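Local coordinates for protein peroxiredoxin (Mycobacterium tuberculosis, PDB 5EPF) that reduces hydrogen peroxide and organic hydroperoxides to water and alcohols through a reactive cysteine thiol, helping to protect the cell against oxidative stress, at residues G12-D17 and T131-L136. Residues are numbered along the deposited sequence; the frame is centred on the assembly and turned at random.
Sequences GDTVAD and TDRKVL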
loop_
_atom_site.group_PDB
_atom_site.type_symbol
_atom_site.label_atom_id
_atom_site.label_comp_id
_atom_site.label_asym_id
_atom_site.label_seq_id
_atom_site.Cartn_x
_atom_site.Cartn_y
_atom_site.Cartn_z
ATOM N N GLY A 12 1.041 1.945 16.415
ATOM C CA GLY A 12 1.443 1.179 17.573
ATOM C C GLY A 12 1.015 -0.276 17.566
ATOM O O GLY A 12 1.502 -1.047 18.401
ATOM N N ASP A 13 0.113 -0.680 16.668
ATOM C CA ASP A 13 -0.232 -2.089 16.511
ATOM C C ASP A 13 0.880 -2.827 15.756
ATOM O O ASP A 13 1.631 -2.232 14.985
ATOM C CB ASP A 13 -1.536 -2.245 15.711
ATOM C CG ASP A 13 -2.765 -1.772 16.460
ATOM O OD1 ASP A 13 -3.826 -1.654 15.807
ATOM O OD2 ASP A 13 -2.691 -1.544 17.685
ATOM N N THR A 14 0.962 -4.141 15.959
ATOM C CA THR A 14 1.851 -5.014 15.199
ATOM C C THR A 14 1.030 -5.692 14.108
ATOM O O THR A 14 -0.000 -6.314 14.394
ATOM C CB THR A 14 2.468 -6.089 16.100
ATOM O OG1 THR A 14 3.240 -5.466 17.128
ATOM C CG2 THR A 14 3.385 -7.005 15.310
ATOM N N VAL A 15 1.492 -5.572 12.864
ATOM C CA VAL A 15 0.845 -6.199 11.712
ATOM C C VAL A 15 1.288 -7.647 11.605
ATOM O O VAL A 15 2.477 -7.939 11.688
ATOM C CB VAL A 15 1.244 -5.434 10.432
ATOM C CG1 VAL A 15 0.699 -6.121 9.181
ATOM C CG2 VAL A 15 0.831 -3.966 10.541
ATOM N N ALA A 16 0.350 -8.557 11.362
ATOM C CA ALA A 16 0.723 -9.929 11.044
ATOM C C ALA A 16 1.353 -10.008 9.649
ATOM O O ALA A 16 0.988 -9.263 8.738
ATOM C CB ALA A 16 -0.512 -10.824 11.102
ATOM N N ASP A 17 2.340 -10.887 9.493
ATOM C CA ASP A 17 2.938 -11.119 8.185
ATOM C C ASP A 17 1.880 -11.684 7.243
ATOM O O ASP A 17 0.910 -12.304 7.674
ATOM C CB ASP A 17 4.119 -12.088 8.356
ATOM C CG ASP A 17 5.102 -12.043 7.206
ATOM O OD1 ASP A 17 5.004 -11.154 6.331
ATOM O OD2 ASP A 17 6.004 -12.913 7.178
ATOM N N THR A 131 10.165 -2.107 10.238
ATOM C CA THR A 131 10.775 -3.409 9.957
ATOM C C THR A 131 10.402 -4.470 10.981
ATOM O O THR A 131 10.495 -5.664 10.674
ATOM C CB THR A 131 12.300 -3.301 9.825
ATOM O OG1 THR A 131 12.856 -2.751 11.020
ATOM C CG2 THR A 131 12.670 -2.426 8.655
ATOM N N ASP A 132 9.986 -4.068 12.181
ATOM C CA ASP A 132 9.487 -4.999 13.189
ATOM C C ASP A 132 7.973 -5.164 13.138
ATOM O O ASP A 132 7.371 -5.679 14.086
ATOM C CB ASP A 132 9.929 -4.564 14.590
ATOM C CG ASP A 132 9.409 -3.186 14.971
ATOM O OD1 ASP A 132 8.666 -2.562 14.176
ATOM O OD2 ASP A 132 9.733 -2.743 16.091
ATOM N N ARG A 133 7.346 -4.693 12.072
ATOM C CA ARG A 133 5.916 -4.813 11.806
ATOM C C ARG A 133 5.042 -3.892 12.655
ATOM O O ARG A 133 3.807 -4.011 12.611
ATOM C CB ARG A 133 5.410 -6.263 11.748
ATOM C CG ARG A 133 5.843 -6.974 10.453
ATOM C CD ARG A 133 5.313 -8.397 10.329
ATOM N NE ARG A 133 6.061 -9.308 11.182
ATOM C CZ ARG A 133 5.588 -9.873 12.289
ATOM N NH1 ARG A 133 4.344 -9.654 12.690
ATOM N NH2 ARG A 133 6.368 -10.679 12.990
ATOM N N LYS A 134 5.630 -2.945 13.390
ATOM C CA LYS A 134 4.832 -1.913 14.042
ATOM C C LYS A 134 4.288 -0.909 13.038
ATOM O O LYS A 134 4.994 -0.473 12.124
ATOM C CB LYS A 134 5.669 -1.156 15.076
ATOM C CG LYS A 134 5.876 -1.911 16.394
ATOM C CD LYS A 134 4.515 -2.191 17.055
ATOM C CE LYS A 134 4.656 -2.830 18.420
ATOM N NZ LYS A 134 3.304 -3.160 18.905
ATOM N N VAL A 135 3.034 -0.503 13.239
ATOM C CA VAL A 135 2.447 0.593 12.469
ATOM C C VAL A 135 2.984 1.928 12.992
ATOM O O VAL A 135 2.816 2.268 14.169
ATOM C CB VAL A 135 0.913 0.547 12.526
ATOM C CG1 VAL A 135 0.310 1.690 11.732
ATOM C CG2 VAL A 135 0.377 -0.783 12.013
ATOM N N LEU A 136 3.639 2.689 12.110
ATOM C CA LEU A 136 4.197 3.999 12.436
ATOM C C LEU A 136 3.233 5.139 12.145
ATOM O O LEU A 136 3.348 6.209 12.757
ATOM C CB LEU A 136 5.466 4.234 11.620
ATOM C CG LEU A 136 6.610 3.258 11.864
ATOM C CD1 LEU A 136 7.756 3.549 10.908
ATOM C CD2 LEU A 136 7.059 3.310 13.327
HETATM O O HOH W 1 6.204 -5.518 16.536
#
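Three backbone hydrogen bonds tie the N-terminal loop Gly-12 to Asp-17 to the turn and first residue of strand 135-139, an outermost strand of the central sheet in this thioredoxin-like fold. Val-135 N meets Asp-13 O nearly along the C=O axis, Val-15 N donates almost straight to Arg-133 O (2.8 Å, 174°), and Gly-12 N uses an in-plane lone pair of Val-135 O. The first two flank Thr-14 and Lys-134, a single antiparallel bridge at a non-hydrogen-bonded pair; the third lies beyond it. An Asx turn, Lys-134 N to Asp-132 OD1, shapes the approach.

Two basic side chains extend this pairing. Arg-133, bent at chi3 (-76°), curls beside Val-15 so that NH1 reaches Val-15 O at 2.7 Å, the carbonyl lying at the guanidinium edge, in its plane. Lys-134 bends at chi2 (-60°), bringing CD and CE alongside the oxygens to which NZ donates, Thr-14 OG1 (2.9 Å) and Gly-12 O (2.8 Å), the latter from above its carbonyl plane. A water links Thr-14 OG1 to Asp-132 O.

On the buried side, Val-15 and Val-135 cross at about a right angle, CG2 to CG2 at 3.5 Å, while Val-15 packs on Phe-109 of helix 104-109.

Both cations thus spend N-H groups on neutral oxygens, so polar bonds, largely to main-chain atoms, hold the loop against the start of the strand, with one valine pair beneath.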